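Local coordinates for 1-pyrroline-5-carboxylate dehydrogenase (Thermus thermophilus, PDB 1UZB), which probably catalyses the NAD-dependent oxidation of the semialdehyde form of 1-pyrroline-5-carboxylate to glutamate, as an enzyme of the aldehyde dehydrogenase family, at residues 361-366 and 397-402; 122-127 and 315-320; 59-64 and 393-398. All coordinates share one frame; numbering follows the deposited sequence.

In the fold
The three contacts lie on the same side of the chain's centre. Contact 1 touches both others and joins them. Contact 2 lies nearest the centre of the chain, its own centre about 13 Å away; contact 3 lies farthest out, at about 24 Å. The centres of contacts 1 and 2 are about 8 Å apart, and Q318 NE2 probably bonds to P362 O, 2.8 Å away. Contacts 1 and 3 share Y397 and F398, and S59 OG packs 3.3 Å from P362 CD. The nearest atoms of contacts 2 and 3 are about 5 Å apart. Segment 315-320 immediately precedes the loop that, in this family, probably carries the catalytic cysteine.

Contact 1 (361-366 and 397-402); sequences GPVVSA and YFIAPT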
ATOM      1  N   GLY A 361     -20.140  12.009  43.812  1.00  6.24           N
ATOM      2  CA  GLY A 361     -19.616  11.504  45.061  1.00  7.12           C
ATOM      3  C   GLY A 361     -18.995  12.724  45.722  1.00  6.58           C
ATOM      4  O   GLY A 361     -19.374  13.853  45.411  1.00  7.01           O
ATOM      5  N   PRO A 362     -18.033  12.538  46.632  1.00  6.24           N
ATOM      6  CA  PRO A 362     -17.359  13.632  47.335  1.00  6.19           C
ATOM      7  C   PRO A 362     -16.143  14.100  46.546  1.00  6.36           C
ATOM      8  O   PRO A 362     -15.705  13.418  45.618  1.00  5.91           O
ATOM      9  CB  PRO A 362     -16.925  12.965  48.626  1.00  5.65           C
ATOM     10  CG  PRO A 362     -16.474  11.623  48.117  1.00  6.11           C
ATOM     11  CD  PRO A 362     -17.577  11.231  47.140  1.00  7.49           C
ATOM     12  N   VAL A 363     -15.601  15.263  46.893  1.00  6.11           N
ATOM     13  CA  VAL A 363     -14.375  15.688  46.235  1.00  6.73           C
ATOM     14  C   VAL A 363     -13.322  14.816  46.926  1.00  6.59           C
ATOM     15  O   VAL A 363     -13.583  14.238  47.987  1.00  6.62           O
ATOM     16  CB  VAL A 363     -14.103  17.208  46.379  1.00  6.91           C
ATOM     17  CG1 VAL A 363     -15.131  17.979  45.561  1.00  7.17           C
ATOM     18  CG2 VAL A 363     -14.149  17.635  47.828  1.00  7.50           C
ATOM     19  N   VAL A 364     -12.138  14.718  46.339  1.00  8.42           N
ATOM     20  CA  VAL A 364     -11.119  13.803  46.843  1.00  7.34           C
ATOM     21  C   VAL A 364     -10.493  13.951  48.227  1.00  7.91           C
ATOM     22  O   VAL A 364     -10.097  12.949  48.825  1.00  7.46           O
ATOM     23  CB  VAL A 364      -9.977  13.661  45.801  1.00  8.26           C
ATOM     24  CG1 VAL A 364      -8.971  14.788  45.955  1.00  7.93           C
ATOM     25  CG2 VAL A 364      -9.318  12.298  45.935  1.00  8.94           C
ATOM     26  N   SER A 365     -10.400  15.165  48.753  1.00  6.94           N
ATOM     27  CA  SER A 365      -9.763  15.337  50.057  1.00  7.92           C
ATOM     28  C   SER A 365     -10.227  16.590  50.768  1.00  7.95           C
ATOM     29  O   SER A 365     -10.913  17.427  50.187  1.00  7.88           O
ATOM     30  CB  SER A 365      -8.248  15.421  49.883  1.00  8.22           C
ATOM     31  OG  SER A 365      -7.908  16.596  49.159  1.00  8.97           O
ATOM     32  N   ALA A 366      -9.825  16.718  52.031  1.00  8.73           N
ATOM     33  CA  ALA A 366     -10.178  17.881  52.829  1.00  9.03           C
ATOM     34  C   ALA A 366      -9.565  19.139  52.223  1.00  8.58           C
ATOM     35  O   ALA A 366     -10.205  20.185  52.192  1.00  8.15           O
ATOM     36  CB  ALA A 366      -9.696  17.699  54.264  1.00 10.36           C
ATOM     37  N   TYR A 397     -16.565  14.635  51.956  1.00  9.39           N
ATOM     38  CA  TYR A 397     -16.289  15.946  51.373  1.00  8.42           C
ATOM     39  C   TYR A 397     -17.282  16.247  50.257  1.00  7.91           C
ATOM     40  O   TYR A 397     -16.906  16.411  49.095  1.00  8.21           O
ATOM     41  CB  TYR A 397     -14.855  15.973  50.837  1.00  8.19           C
ATOM     42  CG  TYR A 397     -13.839  15.478  51.843  1.00  7.65           C
ATOM     43  CD1 TYR A 397     -12.986  14.419  51.537  1.00  8.76           C
ATOM     44  CD2 TYR A 397     -13.741  16.060  53.108  1.00  8.24           C
ATOM     45  CE1 TYR A 397     -12.059  13.946  52.466  1.00  8.58           C
ATOM     46  CE2 TYR A 397     -12.815  15.595  54.044  1.00  8.98           C
ATOM     47  CZ  TYR A 397     -11.978  14.539  53.716  1.00  9.55           C
ATOM     48  OH  TYR A 397     -11.057  14.076  54.630  1.00 11.22           O
ATOM     49  N   PHE A 398     -18.553  16.348  50.628  1.00  8.41           N
ATOM     50  CA  PHE A 398     -19.619  16.591  49.669  1.00  8.72           C
ATOM     51  C   PHE A 398     -19.902  18.063  49.392  1.00  9.51           C
ATOM     52  O   PHE A 398     -20.205  18.835  50.303  1.00 11.43           O
ATOM     53  CB  PHE A 398     -20.900  15.909  50.152  1.00  9.98           C
ATOM     54  CG  PHE A 398     -20.737  14.440  50.426  1.00 10.46           C
ATOM     55  CD1 PHE A 398     -20.382  13.562  49.407  1.00 11.90           C
ATOM     56  CD2 PHE A 398     -20.937  13.932  51.708  1.00 13.32           C
ATOM     57  CE1 PHE A 398     -20.226  12.199  49.658  1.00 11.42           C
ATOM     58  CE2 PHE A 398     -20.783  12.571  51.968  1.00 13.65           C
ATOM     59  CZ  PHE A 398     -20.427  11.705  50.941  1.00 13.11           C
ATOM     60  N   ILE A 399     -19.802  18.437  48.120  1.00  8.91           N
ATOM     61  CA  ILE A 399     -20.069  19.799  47.679  1.00  9.33           C
ATOM     62  C   ILE A 399     -21.183  19.739  46.639  1.00  9.19           C
ATOM     63  O   ILE A 399     -21.163  18.899  45.738  1.00  9.77           O
ATOM     64  CB  ILE A 399     -18.816  20.445  47.049  1.00  9.21           C
ATOM     65  CG1 ILE A 399     -17.687  20.492  48.080  1.00  8.87           C
ATOM     66  CG2 ILE A 399     -19.141  21.851  46.567  1.00  9.30           C
ATOM     67  CD1 ILE A 399     -16.390  21.065  47.557  1.00  9.82           C
ATOM     68  N   ALA A 400     -22.160  20.625  46.772  1.00  9.59           N
ATOM     69  CA  ALA A 400     -23.289  20.655  45.852  1.00  8.69           C
ATOM     70  C   ALA A 400     -22.937  21.247  44.492  1.00  9.25           C
ATOM     71  O   ALA A 400     -22.092  22.136  44.393  1.00  9.09           O
ATOM     72  CB  ALA A 400     -24.433  21.451  46.473  1.00 11.77           C
ATOM     73  N   PRO A 401     -23.571  20.741  43.418  1.00  9.48           N
ATOM     74  CA  PRO A 401     -23.318  21.253  42.068  1.00  8.03           C
ATOM     75  C   PRO A 401     -23.549  22.757  42.153  1.00  8.17           C
ATOM     76  O   PRO A 401     -24.593  23.213  42.625  1.00  8.59           O
ATOM     77  CB  PRO A 401     -24.375  20.542  41.231  1.00  8.98           C
ATOM     78  CG  PRO A 401     -24.464  19.213  41.901  1.00  8.36           C
ATOM     79  CD  PRO A 401     -24.477  19.579  43.375  1.00 10.36           C
ATOM     80  N   THR A 402     -22.569  23.523  41.693  1.00  6.82           N
ATOM     81  CA  THR A 402     -22.629  24.970  41.778  1.00  7.53           C
ATOM     82  C   THR A 402     -22.604  25.676  40.432  1.00  7.10           C
ATOM     83  O   THR A 402     -21.896  25.263  39.511  1.00  7.04           O
ATOM     84  CB  THR A 402     -21.461  25.467  42.643  1.00  7.43           C
ATOM     85  OG1 THR A 402     -21.540  24.843  43.931  1.00  8.49           O
ATOM     86  CG2 THR A 402     -21.499  26.979  42.803  1.00  8.48           C
TER
HETATM   87  O   HOH W   1     -19.327  16.655  45.868  1.00  8.33           O
HETATM   88  O   HOH W   2      -8.765  14.252  53.213  1.00 17.28           O
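V363 and Y397 cross at about a right angle, with V363 CG2 3.5 Å from Y397 CB. Their backbones are joined as well. V363 N donates to Y397 O at 2.8 Å, a nearly straight bond (163° at the hydrogen). Y397 CG is anti to its carbonyl carbon (chi1 -50°), and this lays the phenol ring against the start of helix 366-379. One ring face is covered by the peptide between S365 and A366. S365 C and A366 N each stand about 3.5 Å above the ring plane, offset toward its rim. A366 N donates a hydrogen bond to a water, and the same water is 2.7 Å from Y397 OH, so the ring's polar end is tied to the helix start. S365 is the N-cap of this helix, and its OG takes the N-H of Q368. V363 O comes to the edge of the same ring. P362 and F398 lie alongside each other and point the same way. P362 CB approaches F398 CE1 to 3.5 Å. I399 has its CG1 anti to the carbonyl carbon with an extended chi2 of 178°. This carries CD1 back to V363 CG1, 3.9 Å away. A second water accepts from I399 N and donates to G361 O. The contact joins the loop before helix 366-379 to the loop leading into strand 402-405. V363 and Y397 touch E369 of that helix, and I399 touches V372. Q318 and Q320 bond to G361 N, P362 O and V364 N. The single direct bond thus sets the backbone spacing, apolar groups fill in around it, and water bridges polar groups that do not meet directly.

Contact 2 (122-127 and 315-320); sequences YEVGKN and YGFQGQ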
ATOM      1  N   TYR A 122     -14.151   3.569  46.395  1.00  6.62           N
ATOM      2  CA  TYR A 122     -13.789   3.828  47.783  1.00  6.33           C
ATOM      3  C   TYR A 122     -12.597   4.743  48.021  1.00  6.59           C
ATOM      4  O   TYR A 122     -12.630   5.550  48.952  1.00  7.27           O
ATOM      5  CB  TYR A 122     -13.557   2.505  48.523  1.00  6.96           C
ATOM      6  CG  TYR A 122     -14.827   1.733  48.787  1.00  6.92           C
ATOM      7  CD1 TYR A 122     -15.021   0.461  48.250  1.00  7.81           C
ATOM      8  CD2 TYR A 122     -15.848   2.286  49.561  1.00  7.73           C
ATOM      9  CE1 TYR A 122     -16.203  -0.240  48.477  1.00  9.38           C
ATOM     10  CE2 TYR A 122     -17.031   1.595  49.792  1.00  8.77           C
ATOM     11  CZ  TYR A 122     -17.199   0.334  49.247  1.00  9.92           C
ATOM     12  OH  TYR A 122     -18.372  -0.350  49.474  1.00 13.43           O
ATOM     13  N   GLU A 123     -11.555   4.643  47.197  1.00  5.79           N
ATOM     14  CA  GLU A 123     -10.373   5.471  47.424  1.00  6.09           C
ATOM     15  C   GLU A 123     -10.430   6.908  46.912  1.00  5.99           C
ATOM     16  O   GLU A 123      -9.891   7.812  47.560  1.00  6.00           O
ATOM     17  CB  GLU A 123      -9.108   4.803  46.873  1.00  6.94           C
ATOM     18  CG  GLU A 123      -7.843   5.466  47.416  1.00  8.01           C
ATOM     19  CD  GLU A 123      -6.550   4.791  46.990  1.00  8.79           C
ATOM     20  OE1 GLU A 123      -5.539   4.970  47.706  1.00  8.91           O
ATOM     21  OE2 GLU A 123      -6.537   4.100  45.947  1.00 10.07           O
ATOM     22  N   VAL A 124     -11.055   7.129  45.755  1.00  6.03           N
ATOM     23  CA  VAL A 124     -11.140   8.486  45.223  1.00  6.42           C
ATOM     24  C   VAL A 124     -12.557   9.015  45.003  1.00  6.51           C
ATOM     25  O   VAL A 124     -12.744  10.089  44.437  1.00  6.91           O
ATOM     26  CB  VAL A 124     -10.310   8.658  43.920  1.00  7.24           C
ATOM     27  CG1 VAL A 124      -8.837   8.392  44.209  1.00  7.22           C
ATOM     28  CG2 VAL A 124     -10.820   7.732  42.836  1.00  7.39           C
ATOM     29  N   GLY A 125     -13.556   8.257  45.448  1.00  6.36           N
ATOM     30  CA  GLY A 125     -14.930   8.715  45.346  1.00  6.18           C
ATOM     31  C   GLY A 125     -15.606   8.804  43.995  1.00  5.79           C
ATOM     32  O   GLY A 125     -16.434   9.694  43.771  1.00  6.92           O
ATOM     33  N   LYS A 126     -15.264   7.898  43.088  1.00  5.92           N
ATOM     34  CA  LYS A 126     -15.904   7.881  41.779  1.00  5.53           C
ATOM     35  C   LYS A 126     -17.169   7.046  41.887  1.00  5.10           C
ATOM     36  O   LYS A 126     -17.192   6.053  42.619  1.00  6.58           O
ATOM     37  CB  LYS A 126     -14.994   7.239  40.729  1.00  7.43           C
ATOM     38  CG  LYS A 126     -13.747   8.028  40.433  1.00 10.08           C
ATOM     39  CD  LYS A 126     -13.159   7.664  39.082  1.00  9.38           C
ATOM     40  CE  LYS A 126     -12.084   8.667  38.709  1.00 10.36           C
ATOM     41  NZ  LYS A 126     -11.597   8.509  37.312  1.00 10.06           N
ATOM     42  N   ASN A 127     -18.229   7.446  41.189  1.00  4.08           N
ATOM     43  CA  ASN A 127     -19.424   6.623  41.217  1.00  5.39           C
ATOM     44  C   ASN A 127     -19.106   5.420  40.320  1.00  5.95           C
ATOM     45  O   ASN A 127     -18.007   5.327  39.764  1.00  5.98           O
ATOM     46  CB  ASN A 127     -20.690   7.393  40.770  1.00  5.44           C
ATOM     47  CG  ASN A 127     -20.661   7.835  39.318  1.00  4.73           C
ATOM     48  OD1 ASN A 127     -19.870   7.355  38.515  1.00  7.13           O
ATOM     49  ND2 ASN A 127     -21.560   8.751  38.974  1.00  7.79           N
ATOM     50  N   TYR A 315     -20.133  18.252  35.792  1.00  5.94           N
ATOM     51  CA  TYR A 315     -20.239  17.570  37.069  1.00  6.14           C
ATOM     52  C   TYR A 315     -19.797  16.113  37.151  1.00  5.77           C
ATOM     53  O   TYR A 315     -19.815  15.528  38.234  1.00  5.61           O
ATOM     54  CB  TYR A 315     -21.670  17.754  37.590  1.00  5.54           C
ATOM     55  CG  TYR A 315     -22.061  19.219  37.680  1.00  6.29           C
ATOM     56  CD1 TYR A 315     -21.369  20.097  38.514  1.00  7.50           C
ATOM     57  CD2 TYR A 315     -23.090  19.738  36.897  1.00  5.87           C
ATOM     58  CE1 TYR A 315     -21.691  21.456  38.564  1.00  8.52           C
ATOM     59  CE2 TYR A 315     -23.418  21.094  36.937  1.00  7.01           C
ATOM     60  CZ  TYR A 315     -22.714  21.945  37.770  1.00  6.71           C
ATOM     61  OH  TYR A 315     -23.032  23.286  37.791  1.00  7.68           O
ATOM     62  N   GLY A 316     -19.400  15.527  36.022  1.00  6.51           N
ATOM     63  CA  GLY A 316     -18.912  14.155  36.045  1.00  6.98           C
ATOM     64  C   GLY A 316     -17.710  14.112  36.977  1.00  6.38           C
ATOM     65  O   GLY A 316     -16.828  14.968  36.893  1.00  5.86           O
ATOM     66  N   PHE A 317     -17.659  13.106  37.845  1.00  5.69           N
ATOM     67  CA  PHE A 317     -16.598  12.975  38.849  1.00  5.06           C
ATOM     68  C   PHE A 317     -16.384  14.304  39.578  1.00  4.95           C
ATOM     69  O   PHE A 317     -15.258  14.746  39.819  1.00  5.00           O
ATOM     70  CB  PHE A 317     -15.271  12.473  38.259  1.00  5.95           C
ATOM     71  CG  PHE A 317     -14.232  12.129  39.315  1.00  4.72           C
ATOM     72  CD1 PHE A 317     -14.599  11.449  40.481  1.00  6.42           C
ATOM     73  CD2 PHE A 317     -12.901  12.506  39.159  1.00  6.66           C
ATOM     74  CE1 PHE A 317     -13.658  11.157  41.474  1.00  5.86           C
ATOM     75  CE2 PHE A 317     -11.952  12.215  40.149  1.00  6.95           C
ATOM     76  CZ  PHE A 317     -12.334  11.540  41.310  1.00  6.18           C
ATOM     77  N   GLN A 318     -17.500  14.951  39.897  1.00  4.76           N
ATOM     78  CA  GLN A 318     -17.491  16.193  40.646  1.00  5.81           C
ATOM     79  C   GLN A 318     -16.658  17.315  40.017  1.00  5.87           C
ATOM     80  O   GLN A 318     -16.138  18.187  40.721  1.00  6.05           O
ATOM     81  CB  GLN A 318     -17.010  15.898  42.073  1.00  7.03           C
ATOM     82  CG  GLN A 318     -17.873  14.880  42.858  1.00  6.46           C
ATOM     83  CD  GLN A 318     -17.660  13.411  42.468  1.00  5.15           C
ATOM     84  OE1 GLN A 318     -18.373  12.862  41.621  1.00  5.93           O
ATOM     85  NE2 GLN A 318     -16.677  12.771  43.094  1.00  6.91           N
ATOM     86  N   GLY A 319     -16.549  17.299  38.692  1.00  5.05           N
ATOM     87  CA  GLY A 319     -15.784  18.316  37.987  1.00  5.14           C
ATOM     88  C   GLY A 319     -14.282  18.228  38.183  1.00  4.55           C
ATOM     89  O   GLY A 319     -13.546  19.148  37.817  1.00  5.50           O
ATOM     90  N   GLN A 320     -13.817  17.119  38.751  1.00  5.11           N
ATOM     91  CA  GLN A 320     -12.394  16.926  39.005  1.00  5.46           C
ATOM     92  C   GLN A 320     -11.689  16.303  37.810  1.00  5.90           C
ATOM     93  O   GLN A 320     -11.048  15.258  37.917  1.00  6.50           O
ATOM     94  CB  GLN A 320     -12.205  16.057  40.252  1.00  5.42           C
ATOM     95  CG  GLN A 320     -12.837  16.661  41.498  1.00  4.08           C
ATOM     96  CD  GLN A 320     -12.774  15.741  42.697  1.00  5.16           C
ATOM     97  OE1 GLN A 320     -12.215  16.091  43.737  1.00  6.17           O
ATOM     98  NE2 GLN A 320     -13.358  14.553  42.561  1.00  6.08           N
TER
HETATM   99  O   HOH W   3     -13.222  12.701  44.736  1.00  5.68           O
HETATM  100  O   HOH W   4     -18.316  10.262  40.278  1.00  6.10           O
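K126 and F317 bring the two backbones closest, with CA atoms 5.9 Å apart, where G125, with positive phi, has turned the chain out of helix 113-124. K126 lies across the F317 ring. Its CG is 3.3 Å from F317 CE1, and its extended chain then carries CE over the middle of the face, 3.8 Å from the ring centroid. This is a CH-pi contact. K126 NZ lies farther out over the same face as a cation-pi partner, and its salt bridge is to D134. The opposite face of the ring carries Q320 NE2, offset toward the rim. V124 O meets the ring edge in plane, 3.3 Å from F317 CE1, so a carbonyl faces the ring hydrogens. F317 CG is anti to the backbone N (chi1 -171°), which brings the ring up against V124 O and K126. F317, Q318 and G319 all have positive phi and make a left-handed turn, closed by Q320 N bonding to F317 O. In the aldehyde dehydrogenase fold this turn probably leads to the catalytic cysteine loop. Q318 bends at chi2 and sends its amide back to G125. Its NE2 bonds mainly to P362 O; the bond to G125 O is longer, 3.2 Å, and reaches the oxygen from above the carbonyl plane (37° out of it). Q318 OE1 accepts from G361 N and from a water that is bound by N127 N. The amide is therefore held at both ends, which fixes its rotation. A second water donates to V124 O at 2.7 Å and accepts from Q320 NE2, whose direct bond to F317 O is weak.

Contact 3 (59-64 and 393-398); sequences SAPSEV and EGEGYF
P61 fits between E395 and Y397. Its CG is 3.4 Å from E395 CG, and its CB is 3.2 Å from Y397 OH. The P61 ring and the E395 chain lie flank to flank, running opposite ways. This is the tight part of the contact, and G396 completes it. S59 O lies 3.6 Å from G396 CA, and a side chain on G396 would clash with both that oxygen and the F398 ring. F398 CZ reaches S59 O at 3.8 Å. S59 OG itself bonds to A354 N, away from this contact. G396 to F398 make an inverse gamma turn about Y397, its F398 N to G396 O bond weak. On the other segment, A60 to E63 form a type I beta turn, with E63 N bonded to A60 O at 2.9 Å. This turn lies in the connection between the antiparallel strands 52-57 and 64-69, so contact 3 sets that connection against the loop before strand 402-405. With an alanine in place of P61, CG and CD are gone, which would probably open a gap beside E395 CG and leave that chain freer to move. The outer side is looser and faces solvent. E395 has CG anti to the backbone N (chi1 -178°), and its extended chain carries the carboxylate past P61 to S62. S62 N donates to E395 OE1 only weakly, at 3.5 Å. S62 OG is 3.1 Å from the same oxygen, though whether it donates there is not settled. S62 CB rests 3.4 Å from E395 OE2.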
ATOM      1  N   SER A  59     -15.591   9.553  51.044  1.00  6.64           N
ATOM      2  CA  SER A  59     -17.023   9.512  51.319  1.00  5.63           C
ATOM      3  C   SER A  59     -17.280   9.349  52.818  1.00  8.23           C
ATOM      4  O   SER A  59     -18.384   9.603  53.298  1.00  9.79           O
ATOM      5  CB  SER A  59     -17.683   8.360  50.555  1.00  6.20           C
ATOM      6  OG  SER A  59     -17.653   8.596  49.157  1.00  6.75           O
ATOM      7  N   ALA A  60     -16.247   8.922  53.538  1.00  8.62           N
ATOM      8  CA  ALA A  60     -16.297   8.711  54.989  1.00  9.41           C
ATOM      9  C   ALA A  60     -14.831   8.676  55.420  1.00  9.92           C
ATOM     10  O   ALA A  60     -14.271   7.607  55.667  1.00  8.98           O
ATOM     11  CB  ALA A  60     -16.978   7.384  55.305  1.00  9.91           C
ATOM     12  N   PRO A  61     -14.196   9.857  55.524  1.00 11.09           N
ATOM     13  CA  PRO A  61     -12.786   9.994  55.906  1.00 12.34           C
ATOM     14  C   PRO A  61     -12.281   9.364  57.193  1.00 12.41           C
ATOM     15  O   PRO A  61     -11.080   9.367  57.439  1.00 12.83           O
ATOM     16  CB  PRO A  61     -12.557  11.506  55.852  1.00 13.81           C
ATOM     17  CG  PRO A  61     -13.894  12.064  56.179  1.00 15.08           C
ATOM     18  CD  PRO A  61     -14.830  11.180  55.392  1.00 11.99           C
ATOM     19  N   SER A  62     -13.177   8.827  58.012  1.00 12.70           N
ATOM     20  CA  SER A  62     -12.751   8.175  59.244  1.00 13.89           C
ATOM     21  C   SER A  62     -12.339   6.746  58.897  1.00 14.19           C
ATOM     22  O   SER A  62     -11.708   6.054  59.698  1.00 15.41           O
ATOM     23  CB  SER A  62     -13.888   8.154  60.270  1.00 14.59           C
ATOM     24  OG  SER A  62     -14.992   7.401  59.798  1.00 16.82           O
ATOM     25  N   GLU A  63     -12.689   6.318  57.687  1.00 13.37           N
ATOM     26  CA  GLU A  63     -12.370   4.971  57.225  1.00 12.73           C
ATOM     27  C   GLU A  63     -11.066   4.931  56.438  1.00 12.10           C
ATOM     28  O   GLU A  63     -10.871   5.699  55.494  1.00 10.88           O
ATOM     29  CB  GLU A  63     -13.493   4.427  56.341  1.00 13.60           C
ATOM     30  CG  GLU A  63     -14.884   4.614  56.911  1.00 14.65           C
ATOM     31  CD  GLU A  63     -15.941   3.884  56.109  1.00 16.30           C
ATOM     32  OE1 GLU A  63     -15.784   3.765  54.875  1.00 15.85           O
ATOM     33  OE2 GLU A  63     -16.933   3.436  56.716  1.00 19.28           O
ATOM     34  N   VAL A  64     -10.185   4.019  56.830  1.00 10.88           N
ATOM     35  CA  VAL A  64      -8.897   3.851  56.170  1.00 11.42           C
ATOM     36  C   VAL A  64      -9.012   2.762  55.106  1.00 10.57           C
ATOM     37  O   VAL A  64      -9.170   1.581  55.423  1.00 11.76           O
ATOM     38  CB  VAL A  64      -7.804   3.451  57.184  1.00 12.10           C
ATOM     39  CG1 VAL A  64      -6.481   3.210  56.469  1.00 12.94           C
ATOM     40  CG2 VAL A  64      -7.649   4.542  58.227  1.00 14.79           C
ATOM     41  N   GLU A 393     -24.250  18.300  54.208  1.00 21.20           N
ATOM     42  CA  GLU A 393     -24.092  17.662  55.507  1.00 23.32           C
ATOM     43  C   GLU A 393     -23.439  16.293  55.362  1.00 22.93           C
ATOM     44  O   GLU A 393     -23.669  15.587  54.381  1.00 24.61           O
ATOM     45  CB  GLU A 393     -25.453  17.517  56.188  1.00 25.33           C
ATOM     46  CG  GLU A 393     -26.156  18.842  56.437  1.00 28.31           C
ATOM     47  CD  GLU A 393     -27.502  18.676  57.115  1.00 29.98           C
ATOM     48  OE1 GLU A 393     -28.174  19.699  57.358  1.00 31.42           O
ATOM     49  OE2 GLU A 393     -27.886  17.523  57.406  1.00 32.18           O
ATOM     50  N   GLY A 394     -22.619  15.927  56.341  1.00 23.05           N
ATOM     51  CA  GLY A 394     -21.955  14.639  56.294  1.00 22.21           C
ATOM     52  C   GLY A 394     -20.453  14.720  56.483  1.00 21.53           C
ATOM     53  O   GLY A 394     -19.840  15.757  56.235  1.00 21.08           O
ATOM     54  N   GLU A 395     -19.865  13.613  56.926  1.00 20.63           N
ATOM     55  CA  GLU A 395     -18.429  13.535  57.154  1.00 20.23           C
ATOM     56  C   GLU A 395     -17.674  13.629  55.830  1.00 17.87           C
ATOM     57  O   GLU A 395     -16.596  14.219  55.761  1.00 18.11           O
ATOM     58  CB  GLU A 395     -18.084  12.217  57.858  1.00 22.09           C
ATOM     59  CG  GLU A 395     -16.611  12.052  58.193  1.00 24.17           C
ATOM     60  CD  GLU A 395     -16.319  10.773  58.959  1.00 25.78           C
ATOM     61  OE1 GLU A 395     -16.519   9.672  58.398  1.00 24.85           O
ATOM     62  OE2 GLU A 395     -15.891  10.872  60.128  1.00 26.57           O
ATOM     63  N   GLY A 396     -18.251  13.043  54.786  1.00 16.00           N
ATOM     64  CA  GLY A 396     -17.627  13.070  53.472  1.00 13.50           C
ATOM     65  C   GLY A 396     -17.446  14.481  52.940  1.00 12.00           C
ATOM     66  O   GLY A 396     -18.095  15.417  53.402  1.00 11.84           O
ATOM     67  N   TYR A 397     -16.565  14.635  51.956  1.00  9.39           N
ATOM     68  CA  TYR A 397     -16.289  15.946  51.373  1.00  8.42           C
ATOM     69  C   TYR A 397     -17.282  16.247  50.257  1.00  7.91           C
ATOM     70  O   TYR A 397     -16.906  16.411  49.095  1.00  8.21           O
ATOM     71  CB  TYR A 397     -14.855  15.973  50.837  1.00  8.19           C
ATOM     72  CG  TYR A 397     -13.839  15.478  51.843  1.00  7.65           C
ATOM     73  CD1 TYR A 397     -12.986  14.419  51.537  1.00  8.76           C
ATOM     74  CD2 TYR A 397     -13.741  16.060  53.108  1.00  8.24           C
ATOM     75  CE1 TYR A 397     -12.059  13.946  52.466  1.00  8.58           C
ATOM     76  CE2 TYR A 397     -12.815  15.595  54.044  1.00  8.98           C
ATOM     77  CZ  TYR A 397     -11.978  14.539  53.716  1.00  9.55           C
ATOM     78  OH  TYR A 397     -11.057  14.076  54.630  1.00 11.22           O
ATOM     79  N   PHE A 398     -18.553  16.348  50.628  1.00  8.41           N
ATOM     80  CA  PHE A 398     -19.619  16.591  49.669  1.00  8.72           C
ATOM     81  C   PHE A 398     -19.902  18.063  49.392  1.00  9.51           C
ATOM     82  O   PHE A 398     -20.205  18.835  50.303  1.00 11.43           O
ATOM     83  CB  PHE A 398     -20.900  15.909  50.152  1.00  9.98           C
ATOM     84  CG  PHE A 398     -20.737  14.440  50.426  1.00 10.46           C
ATOM     85  CD1 PHE A 398     -20.382  13.562  49.407  1.00 11.90           C
ATOM     86  CD2 PHE A 398     -20.937  13.932  51.708  1.00 13.32           C
ATOM     87  CE1 PHE A 398     -20.226  12.199  49.658  1.00 11.42           C
ATOM     88  CE2 PHE A 398     -20.783  12.571  51.968  1.00 13.65           C
ATOM     89  CZ  PHE A 398     -20.427  11.705  50.941  1.00 13.11           C
TER